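Local coordinates for protein polysaccharide Lyase Family 6 (Bacteroides cellulosilyticus, PDB 6QPS) that acts as a calcium-binding, mannuronic acid-specific alginate lyase of polysaccharide lyase family 6, at residues I277-F282 / V302-I307; N350-S355 / V371-N376; L400-A405 / E422-V427. One frame throughout, in Å; residues are numbered along the deposited sequence.

In the fold
All three contacts join strands of successive coils, paired in parallel, in the right-handed parallel beta-helix expected of family 6 lyases, moving toward its C-terminal end. Contacts 1 and 2 have centres about 10 Å apart, as do contacts 2 and 3, whereas those of contacts 1 and 3 are about 19 Å apart. A shared stack of asparagines threads them: Asn280 and Asn305 in contact 1, Asn350 and Asn376 in contact 2, and Asn402 in contact 3, where a backbone carbonyl takes over the asparagine's role. Contact 1 comes nearest the calcium site of Asn210, Glu213, Glu242 and Glu244, the side chains of Phe282 and Glu244 being about 11 Å apart. Contacts 2 and 3 lie away from it.

Contact 1: I277-F282 / V302-I307; sequences IESNTF and VYDNYI
The carboxamides of Asn280 and Asn305 lie side by side in almost one plane, pointing the same way: Asn280 ND2 gives a hydrogen bond of 3.0 Å to Asn305 OD1, nearly in line with its C=O bond. Asn280 N adds a second bond of 2.9 Å to the same OD1 from above the amide plane. The other branch of the Asn305 amide, ND2, bonds Ile277 O at 3.0 Å from above the plane of that carbonyl, which also accepts from Tyr303 N. Together these bonds fix the rotation of the Asn305 amide, whose CG lies beside the backbone N (chi1 -57°), bringing OD1 to Asn280. The Phe282 ring presents an edge to Tyr306 O, stacks on Phe260 and packs its CD1 obliquely on Ile307 CG1 at 3.5 Å. Tyr303 has Asp304 CB over one ring face and Glu278 CG at an edge. At the turn, Ser279 OG bonds Asp304 OD2 at 2.6 Å through the anti lone pair, and parallel pairing resumes with Tyr306 N to Asn280 O, then Phe282 N to Tyr306 O. Strand 254-261 flanks 277-282, strand 345-353 flanks 302-307, strand 291-295 covers the face of Ile277, Val302 and Phe282, and helix 433-445 packs against Tyr306.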
loop_
_atom_site.group_PDB
_atom_site.type_symbol
_atom_site.label_atom_id
_atom_site.label_comp_id
_atom_site.label_asym_id
_atom_site.label_seq_id
_atom_site.Cartn_x
_atom_site.Cartn_y
_atom_site.Cartn_z
ATOM N N ILE A 277 -2.164 -12.465 0.353
ATOM C CA ILE A 277 -3.187 -11.420 0.242
ATOM C C ILE A 277 -4.429 -11.950 0.952
ATOM O O ILE A 277 -5.181 -12.749 0.377
ATOM C CB ILE A 277 -3.484 -11.105 -1.231
ATOM C CG1 ILE A 277 -2.199 -10.930 -2.072
ATOM C CG2 ILE A 277 -4.345 -9.885 -1.338
ATOM C CD1 ILE A 277 -1.308 -9.794 -1.659
ATOM N N GLU A 278 -4.676 -11.493 2.184
ATOM C CA GLU A 278 -5.690 -12.081 3.062
ATOM C C GLU A 278 -6.683 -11.042 3.570
ATOM O O GLU A 278 -6.302 -10.057 4.204
ATOM C CB GLU A 278 -5.023 -12.742 4.293
ATOM C CG GLU A 278 -4.244 -14.021 3.995
ATOM C CD GLU A 278 -3.384 -14.485 5.158
ATOM O OE1 GLU A 278 -2.948 -13.643 5.970
ATOM O OE2 GLU A 278 -3.103 -15.711 5.259
ATOM N N SER A 279 -7.955 -11.302 3.348
ATOM C CA SER A 279 -9.044 -10.643 4.076
ATOM C C SER A 279 -9.099 -9.142 3.855
ATOM O O SER A 279 -9.550 -8.409 4.736
ATOM C CB SER A 279 -9.017 -10.945 5.580
ATOM O OG SER A 279 -8.997 -12.352 5.842
ATOM N N ASN A 280 -8.674 -8.672 2.683
ATOM C CA ASN A 280 -8.846 -7.266 2.324
ATOM C C ASN A 280 -10.263 -7.027 1.816
ATOM O O ASN A 280 -10.951 -7.957 1.396
ATOM C CB ASN A 280 -7.824 -6.866 1.257
ATOM C CG ASN A 280 -6.391 -7.039 1.747
ATOM O OD1 ASN A 280 -5.858 -6.208 2.474
ATOM N ND2 ASN A 280 -5.771 -8.154 1.392
ATOM N N THR A 281 -10.690 -5.754 1.842
ATOM C CA THR A 281 -12.038 -5.354 1.463
ATOM C C THR A 281 -11.956 -4.133 0.553
ATOM O O THR A 281 -11.228 -3.178 0.850
ATOM C CB THR A 281 -12.852 -5.027 2.724
ATOM O OG1 THR A 281 -12.787 -6.121 3.649
ATOM C CG2 THR A 281 -14.327 -4.762 2.384
ATOM N N PHE A 282 -12.721 -4.175 -0.538
ATOM C CA PHE A 282 -12.746 -3.105 -1.532
ATOM C C PHE A 282 -14.188 -2.649 -1.693
ATOM O O PHE A 282 -15.060 -3.449 -2.039
ATOM C CB PHE A 282 -12.185 -3.546 -2.889
ATOM C CG PHE A 282 -10.771 -4.100 -2.865
ATOM C CD1 PHE A 282 -10.498 -5.348 -2.329
ATOM C CD2 PHE A 282 -9.745 -3.402 -3.487
ATOM C CE1 PHE A 282 -9.208 -5.872 -2.363
ATOM C CE2 PHE A 282 -8.455 -3.906 -3.518
ATOM C CZ PHE A 282 -8.188 -5.146 -2.954
ATOM N N VAL A 302 -4.198 -15.999 -2.260
ATOM C CA VAL A 302 -5.186 -14.914 -2.284
ATOM C C VAL A 302 -6.472 -15.466 -1.670
ATOM O O VAL A 302 -7.200 -16.234 -2.318
ATOM C CB VAL A 302 -5.425 -14.438 -3.719
ATOM C CG1 VAL A 302 -6.438 -13.322 -3.756
ATOM C CG2 VAL A 302 -4.116 -14.023 -4.397
ATOM N N TYR A 303 -6.742 -15.097 -0.411
ATOM C CA TYR A 303 -7.763 -15.728 0.418
ATOM C C TYR A 303 -8.633 -14.713 1.145
ATOM O O TYR A 303 -8.119 -13.780 1.761
ATOM C CB TYR A 303 -7.033 -16.612 1.454
ATOM C CG TYR A 303 -7.881 -17.146 2.586
ATOM C CD1 TYR A 303 -8.939 -17.991 2.310
ATOM C CD2 TYR A 303 -7.612 -16.824 3.924
ATOM C CE1 TYR A 303 -9.734 -18.485 3.322
ATOM C CE2 TYR A 303 -8.380 -17.345 4.944
ATOM C CZ TYR A 303 -9.445 -18.175 4.637
ATOM O OH TYR A 303 -10.248 -18.703 5.630
ATOM N N ASP A 304 -9.951 -14.935 1.134
ATOM C CA ASP A 304 -10.898 -14.207 1.993
ATOM C C ASP A 304 -11.023 -12.721 1.661
ATOM O O ASP A 304 -11.432 -11.942 2.520
ATOM C CB ASP A 304 -10.566 -14.444 3.485
ATOM C CG ASP A 304 -11.692 -14.043 4.436
ATOM O OD1 ASP A 304 -12.855 -14.376 4.128
ATOM O OD2 ASP A 304 -11.381 -13.432 5.480
ATOM N N ASN A 305 -10.695 -12.303 0.439
ATOM C CA ASN A 305 -10.859 -10.913 0.042
ATOM C C ASN A 305 -12.271 -10.682 -0.471
ATOM O O ASN A 305 -12.891 -11.570 -1.048
ATOM C CB ASN A 305 -9.823 -10.541 -1.016
ATOM C CG ASN A 305 -8.395 -10.776 -0.522
ATOM O OD1 ASN A 305 -7.834 -9.960 0.193
ATOM N ND2 ASN A 305 -7.813 -11.925 -0.897
ATOM N N TYR A 306 -12.781 -9.471 -0.231
ATOM C CA TYR A 306 -14.160 -9.095 -0.557
ATOM C C TYR A 306 -14.093 -7.841 -1.421
ATOM O O TYR A 306 -13.666 -6.783 -0.944
ATOM C CB TYR A 306 -14.931 -8.841 0.745
ATOM C CG TYR A 306 -16.444 -8.731 0.618
ATOM C CD1 TYR A 306 -17.041 -7.600 0.077
ATOM C CD2 TYR A 306 -17.284 -9.756 1.068
ATOM C CE1 TYR A 306 -18.421 -7.481 -0.015
ATOM C CE2 TYR A 306 -18.658 -9.640 0.988
ATOM C CZ TYR A 306 -19.221 -8.505 0.438
ATOM O OH TYR A 306 -20.602 -8.418 0.358
ATOM N N ILE A 307 -14.487 -7.973 -2.693
ATOM C CA ILE A 307 -14.349 -6.914 -3.704
ATOM C C ILE A 307 -15.744 -6.545 -4.186
ATOM O O ILE A 307 -16.458 -7.406 -4.719
ATOM C CB ILE A 307 -13.481 -7.383 -4.879
ATOM C CG1 ILE A 307 -12.084 -7.686 -4.358
ATOM C CG2 ILE A 307 -13.411 -6.340 -5.942
ATOM C CD1 ILE A 307 -11.255 -8.639 -5.175
#

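Contact 2: N350-S355 / V371-N376; sequences NTFLNS and VRFAHN
Asn350 and Asn376 form one step of an asparagine stack at a turn of the parallel beta-helix, to which neighbouring coils here each contribute an asparagine. The segments are offset, so that they meet essentially at this step, where the CA atoms of Asn350 and Asn376 are 4.8 Å apart. Both side chains run the same way with their amide planes 9° apart. Asn376 OD1 is gripped by two donors of one residue: Asn350 ND2 reaches it at 3.0 Å in the carbonyl plane, and Asn350 N at 2.9 Å from a tilted direction. The OD1 is put there by a first torsion that sets CG beside the backbone N of Asn376 (chi1 -58°). The same amide lies over the Phe373 ring, with ND2 over the centre, 3.3 Å above the ring plane, and bonds Ile347 O. An alanine at Asn376 would take away this acceptor and the amide over Phe373, and both Asn350 N-H groups would probably lose their shared partner. Inside the coil, Phe352 CE2 meets Phe373 CE2 obliquely at 3.9 Å, while Asn376 OD1 lies near the edge of the Phe352 ring. A water bridges the turns by donating to Asn350 O and to His375 O. The stack continues in both directions, Asn350 OD1 accepting from Asn305 N on strand 301-308 and Asn376 N bonding Asn402 OD1 on strand 397-405, so the contact lies between these two flanking strands.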
loop_
_atom_site.group_PDB
_atom_site.type_symbol
_atom_site.label_atom_id
_atom_site.label_comp_id
_atom_site.label_asym_id
_atom_site.label_seq_id
_atom_site.Cartn_x
_atom_site.Cartn_y
_atom_site.Cartn_z
ATOM N N ASN A 350 -12.838 -16.043 -1.808
ATOM C CA ASN A 350 -13.024 -14.614 -2.013
ATOM C C ASN A 350 -14.446 -14.349 -2.501
ATOM O O ASN A 350 -15.168 -15.259 -2.906
ATOM C CB ASN A 350 -12.040 -14.095 -3.071
ATOM C CG ASN A 350 -10.587 -14.406 -2.722
ATOM O OD1 ASN A 350 -9.952 -13.714 -1.938
ATOM N ND2 ASN A 350 -10.042 -15.462 -3.333
ATOM N N THR A 351 -14.847 -13.079 -2.459
ATOM C CA THR A 351 -16.146 -12.625 -2.961
ATOM C C THR A 351 -15.928 -11.508 -3.968
ATOM O O THR A 351 -15.188 -10.561 -3.683
ATOM C CB THR A 351 -17.018 -12.103 -1.817
ATOM O OG1 THR A 351 -17.322 -13.167 -0.906
ATOM C CG2 THR A 351 -18.314 -11.520 -2.351
ATOM N N PHE A 352 -16.554 -11.640 -5.148
ATOM C CA PHE A 352 -16.521 -10.633 -6.204
ATOM C C PHE A 352 -17.966 -10.252 -6.482
ATOM O O PHE A 352 -18.705 -11.006 -7.128
ATOM C CB PHE A 352 -15.843 -11.182 -7.443
ATOM C CG PHE A 352 -14.470 -11.696 -7.191
ATOM C CD1 PHE A 352 -13.377 -10.850 -7.267
ATOM C CD2 PHE A 352 -14.257 -13.025 -6.863
ATOM C CE1 PHE A 352 -12.103 -11.313 -7.025
ATOM C CE2 PHE A 352 -12.963 -13.497 -6.639
ATOM C CZ PHE A 352 -11.898 -12.638 -6.696
ATOM N N LEU A 353 -18.358 -9.098 -5.965
ATOM C CA LEU A 353 -19.737 -8.626 -5.989
ATOM C C LEU A 353 -19.847 -7.424 -6.919
ATOM O O LEU A 353 -19.232 -6.374 -6.666
ATOM C CB LEU A 353 -20.176 -8.284 -4.563
ATOM C CG LEU A 353 -21.582 -7.746 -4.388
ATOM C CD1 LEU A 353 -22.648 -8.723 -4.901
ATOM C CD2 LEU A 353 -21.864 -7.377 -2.944
ATOM N N ASN A 354 -20.624 -7.577 -7.989
ATOM C CA ASN A 354 -20.672 -6.566 -9.042
ATOM C C ASN A 354 -19.258 -6.083 -9.399
ATOM O O ASN A 354 -19.012 -4.885 -9.575
ATOM C CB ASN A 354 -21.589 -5.415 -8.653
ATOM C CG ASN A 354 -21.800 -4.453 -9.772
ATOM O OD1 ASN A 354 -21.906 -4.843 -10.949
ATOM N ND2 ASN A 354 -21.896 -3.168 -9.429
ATOM N N SER A 355 -18.339 -7.046 -9.536
ATOM C CA SER A 355 -16.941 -6.809 -9.878
ATOM C C SER A 355 -16.460 -7.930 -10.798
ATOM O O SER A 355 -16.722 -9.105 -10.544
ATOM C CB SER A 355 -16.094 -6.802 -8.591
ATOM O OG SER A 355 -16.547 -5.790 -7.689
ATOM N N VAL A 371 -3.228 -22.097 -11.779
ATOM C CA VAL A 371 -4.041 -21.170 -11.001
ATOM C C VAL A 371 -5.279 -21.919 -10.536
ATOM O O VAL A 371 -6.005 -22.502 -11.349
ATOM C CB VAL A 371 -4.444 -19.948 -11.832
ATOM C CG1 VAL A 371 -5.263 -18.965 -10.998
ATOM C CG2 VAL A 371 -3.218 -19.259 -12.381
ATOM N N ARG A 372 -5.524 -21.939 -9.236
ATOM C CA ARG A 372 -6.724 -22.559 -8.698
ATOM C C ARG A 372 -7.697 -21.459 -8.326
ATOM O O ARG A 372 -7.323 -20.520 -7.621
ATOM C CB ARG A 372 -6.423 -23.447 -7.485
ATOM C CG ARG A 372 -7.638 -24.324 -7.107
ATOM C CD ARG A 372 -7.389 -25.199 -5.867
ATOM N NE ARG A 372 -7.337 -24.355 -4.671
ATOM C CZ ARG A 372 -8.066 -24.511 -3.565
ATOM N NH1 ARG A 372 -8.911 -25.519 -3.432
ATOM N NH2 ARG A 372 -7.912 -23.633 -2.591
ATOM N N PHE A 373 -8.922 -21.536 -8.848
ATOM C CA PHE A 373 -9.993 -20.594 -8.517
ATOM C C PHE A 373 -11.106 -21.431 -7.875
ATOM O O PHE A 373 -11.887 -22.075 -8.579
ATOM C CB PHE A 373 -10.441 -19.858 -9.801
ATOM C CG PHE A 373 -11.391 -18.707 -9.546
ATOM C CD1 PHE A 373 -12.768 -18.880 -9.651
ATOM C CD2 PHE A 373 -10.904 -17.460 -9.227
ATOM C CE1 PHE A 373 -13.656 -17.802 -9.407
ATOM C CE2 PHE A 373 -11.772 -16.389 -8.982
ATOM C CZ PHE A 373 -13.152 -16.572 -9.075
ATOM N N ALA A 374 -11.161 -21.440 -6.540
ATOM C CA ALA A 374 -12.004 -22.364 -5.799
ATOM C C ALA A 374 -12.768 -21.649 -4.690
ATOM O O ALA A 374 -12.215 -20.818 -3.969
ATOM C CB ALA A 374 -11.160 -23.496 -5.189
ATOM N N HIS A 375 -14.033 -22.019 -4.525
ATOM C CA HIS A 375 -14.858 -21.594 -3.389
ATOM C C HIS A 375 -15.058 -20.091 -3.339
ATOM O O HIS A 375 -15.232 -19.514 -2.267
ATOM C CB HIS A 375 -14.318 -22.094 -2.044
ATOM C CG HIS A 375 -14.272 -23.575 -1.951
ATOM N ND1 HIS A 375 -15.412 -24.341 -1.904
ATOM C CD2 HIS A 375 -13.227 -24.438 -1.913
ATOM C CE1 HIS A 375 -15.074 -25.617 -1.836
ATOM N NE2 HIS A 375 -13.753 -25.703 -1.856
ATOM N N ASN A 376 -15.048 -19.445 -4.498
ATOM C CA ASN A 376 -15.307 -18.019 -4.587
ATOM C C ASN A 376 -16.776 -17.766 -4.912
ATOM O O ASN A 376 -17.418 -18.537 -5.631
ATOM C CB ASN A 376 -14.441 -17.361 -5.666
ATOM C CG ASN A 376 -12.960 -17.562 -5.418
ATOM O OD1 ASN A 376 -12.366 -16.942 -4.552
ATOM N ND2 ASN A 376 -12.367 -18.483 -6.147
HETATM O O HOH W 1 -16.483 -17.201 -0.955
#

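Contact 3: L400-A405 / E422-V427; sequences LDNEWA and EGFKPV
Strands 402-405 and 424-426 run parallel in sense but splay by 37°, their axes approaching to 4.3 Å. Asn402 pairs with Phe424, Glu403 with Lys425 and Trp404 with Pro426, and the backbone bonds alternate: Lys425 N to Asn402 O, Trp404 N to Lys425 O, Val427 N to Trp404 O. At the entry to the pair Gly423 O takes two donors from opposite faces of its plane, Asn402 N at 3.1 Å and Asn402 ND2 at 3.0 Å. This carbonyl thus serves where an asparagine OD1 serves in earlier coils; ND2 also bonds Phe373 O. The Phe424 ring is sandwiched: Asn402 CB makes a CH-pi contact, 3.8 Å from the ring centroid, while the edge of Trp404 comes at the opposite face, T-shaped, with planes at 82°. Trp404 adopts this pose with CG anti to its backbone N (chi1 177°), and its NE1 bonds Ser411 OG. On the side of the strands that carries Glu403 and Lys425, the lysine bends back, its NZ making a weak bond of 3.3 Å to Asn402 O and a firmer one of 2.6 Å to a water. Val427 CG2 touches Ala405 CB at 3.9 Å. The chemistry is therefore divided, with buried aromatics on the side of Asn402, Phe424 and Trp404, and on that of Glu403 the Lys425 amine, whose charge is probably eased by the nearby but non-contacting carboxylates of Asp401 and Glu403.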
loop_
_atom_site.group_PDB
_atom_site.type_symbol
_atom_site.label_atom_id
_atom_site.label_comp_id
_atom_site.label_asym_id
_atom_site.label_seq_id
_atom_site.Cartn_x
_atom_site.Cartn_y
_atom_site.Cartn_z
ATOM N N LEU A 400 -13.198 -24.735 -9.250
ATOM C CA LEU A 400 -13.761 -25.735 -8.353
ATOM C C LEU A 400 -14.698 -25.123 -7.317
ATOM O O LEU A 400 -14.289 -24.286 -6.514
ATOM C CB LEU A 400 -12.625 -26.473 -7.660
ATOM C CG LEU A 400 -13.039 -27.607 -6.758
ATOM C CD1 LEU A 400 -13.773 -28.691 -7.527
ATOM C CD2 LEU A 400 -11.810 -28.179 -6.080
ATOM N N ASP A 401 -15.953 -25.566 -7.328
ATOM C CA ASP A 401 -16.910 -25.266 -6.265
ATOM C C ASP A 401 -17.041 -23.765 -5.990
ATOM O O ASP A 401 -17.153 -23.330 -4.840
ATOM C CB ASP A 401 -16.557 -26.046 -4.998
ATOM C CG ASP A 401 -16.721 -27.550 -5.168
ATOM O OD1 ASP A 401 -17.615 -27.974 -5.945
ATOM O OD2 ASP A 401 -15.974 -28.312 -4.498
ATOM N N ASN A 402 -17.127 -22.977 -7.053
ATOM C CA ASN A 402 -17.505 -21.573 -6.940
ATOM C C ASN A 402 -19.025 -21.420 -7.028
ATOM O O ASN A 402 -19.742 -22.321 -7.468
ATOM C CB ASN A 402 -16.817 -20.771 -8.048
ATOM C CG ASN A 402 -15.310 -20.969 -8.058
ATOM O OD1 ASN A 402 -14.596 -20.408 -7.228
ATOM N ND2 ASN A 402 -14.816 -21.783 -8.995
ATOM N N GLU A 403 -19.518 -20.269 -6.570
ATOM C CA GLU A 403 -20.940 -19.954 -6.594
ATOM C C GLU A 403 -21.196 -18.789 -7.534
ATOM O O GLU A 403 -20.408 -17.843 -7.597
ATOM C CB GLU A 403 -21.441 -19.653 -5.188
ATOM C CG GLU A 403 -21.595 -20.917 -4.351
ATOM C CD GLU A 403 -22.093 -20.659 -2.941
ATOM O OE1 GLU A 403 -22.147 -19.487 -2.529
ATOM O OE2 GLU A 403 -22.416 -21.642 -2.245
ATOM N N TRP A 404 -22.327 -18.863 -8.239
ATOM C CA TRP A 404 -22.693 -17.926 -9.294
ATOM C C TRP A 404 -24.078 -17.387 -8.966
ATOM O O TRP A 404 -25.066 -18.137 -8.991
ATOM C CB TRP A 404 -22.713 -18.695 -10.618
ATOM C CG TRP A 404 -23.137 -17.931 -11.847
ATOM C CD1 TRP A 404 -24.420 -17.593 -12.222
ATOM C CD2 TRP A 404 -22.281 -17.469 -12.905
ATOM N NE1 TRP A 404 -24.394 -16.924 -13.420
ATOM C CE2 TRP A 404 -23.100 -16.853 -13.869
ATOM C CE3 TRP A 404 -20.900 -17.537 -13.137
ATOM C CZ2 TRP A 404 -22.585 -16.291 -15.034
ATOM C CZ3 TRP A 404 -20.392 -16.970 -14.289
ATOM C CH2 TRP A 404 -21.239 -16.362 -15.232
ATOM N N ALA A 405 -24.162 -16.099 -8.643
ATOM C CA ALA A 405 -25.432 -15.509 -8.187
ATOM C C ALA A 405 -25.741 -14.190 -8.904
ATOM O O ALA A 405 -25.332 -13.105 -8.478
ATOM C CB ALA A 405 -25.451 -15.349 -6.661
ATOM N N GLU A 422 -18.826 -25.872 -15.434
ATOM C CA GLU A 422 -18.723 -26.960 -14.469
ATOM C C GLU A 422 -18.069 -26.530 -13.156
ATOM O O GLU A 422 -18.214 -27.236 -12.148
ATOM C CB GLU A 422 -17.926 -28.119 -15.077
ATOM C CG GLU A 422 -18.533 -28.708 -16.343
ATOM C CD GLU A 422 -19.696 -29.638 -16.071
ATOM O OE1 GLU A 422 -20.292 -29.554 -14.973
ATOM O OE2 GLU A 422 -20.018 -30.457 -16.962
ATOM N N GLY A 423 -17.342 -25.419 -13.145
ATOM C CA GLY A 423 -16.689 -24.883 -11.972
ATOM C C GLY A 423 -17.520 -23.952 -11.120
ATOM O O GLY A 423 -17.009 -23.470 -10.099
ATOM N N PHE A 424 -18.759 -23.663 -11.514
ATOM C CA PHE A 424 -19.666 -22.810 -10.765
ATOM C C PHE A 424 -20.996 -23.525 -10.572
ATOM O O PHE A 424 -21.441 -24.293 -11.436
ATOM C CB PHE A 424 -19.975 -21.506 -11.519
ATOM C CG PHE A 424 -18.861 -20.495 -11.513
ATOM C CD1 PHE A 424 -17.860 -20.553 -12.456
ATOM C CD2 PHE A 424 -18.841 -19.456 -10.588
ATOM C CE1 PHE A 424 -16.845 -19.618 -12.453
ATOM C CE2 PHE A 424 -17.855 -18.518 -10.608
ATOM C CZ PHE A 424 -16.858 -18.583 -11.516
ATOM N N LYS A 425 -21.651 -23.245 -9.449
ATOM C CA LYS A 425 -23.021 -23.668 -9.196
ATOM C C LYS A 425 -23.896 -22.429 -9.051
ATOM O O LYS A 425 -23.548 -21.529 -8.270
ATOM C CB LYS A 425 -23.105 -24.483 -7.894
ATOM C CG LYS A 425 -22.377 -25.799 -7.927
ATOM C CD LYS A 425 -22.200 -26.395 -6.510
ATOM C CE LYS A 425 -22.102 -25.369 -5.403
ATOM N NZ LYS A 425 -20.778 -24.647 -5.423
ATOM N N PRO A 426 -25.015 -22.330 -9.775
ATOM C CA PRO A 426 -25.931 -21.195 -9.574
ATOM C C PRO A 426 -26.610 -21.299 -8.219
ATOM O O PRO A 426 -27.087 -22.374 -7.825
ATOM C CB PRO A 426 -26.958 -21.340 -10.711
ATOM C CG PRO A 426 -26.375 -22.350 -11.669
ATOM C CD PRO A 426 -25.491 -23.245 -10.832
ATOM N N VAL A 427 -26.635 -20.174 -7.502
ATOM C CA VAL A 427 -27.265 -20.068 -6.195
ATOM C C VAL A 427 -28.042 -18.757 -6.152
ATOM O O VAL A 427 -27.775 -17.825 -6.912
ATOM C CB VAL A 427 -26.259 -20.142 -5.017
ATOM C CG1 VAL A 427 -25.473 -21.456 -5.072
ATOM C CG2 VAL A 427 -25.345 -18.929 -4.997
HETATM O O HOH W 2 -16.925 -27.482 -9.316
HETATM O O HOH W 3 -19.785 -24.185 -3.028
#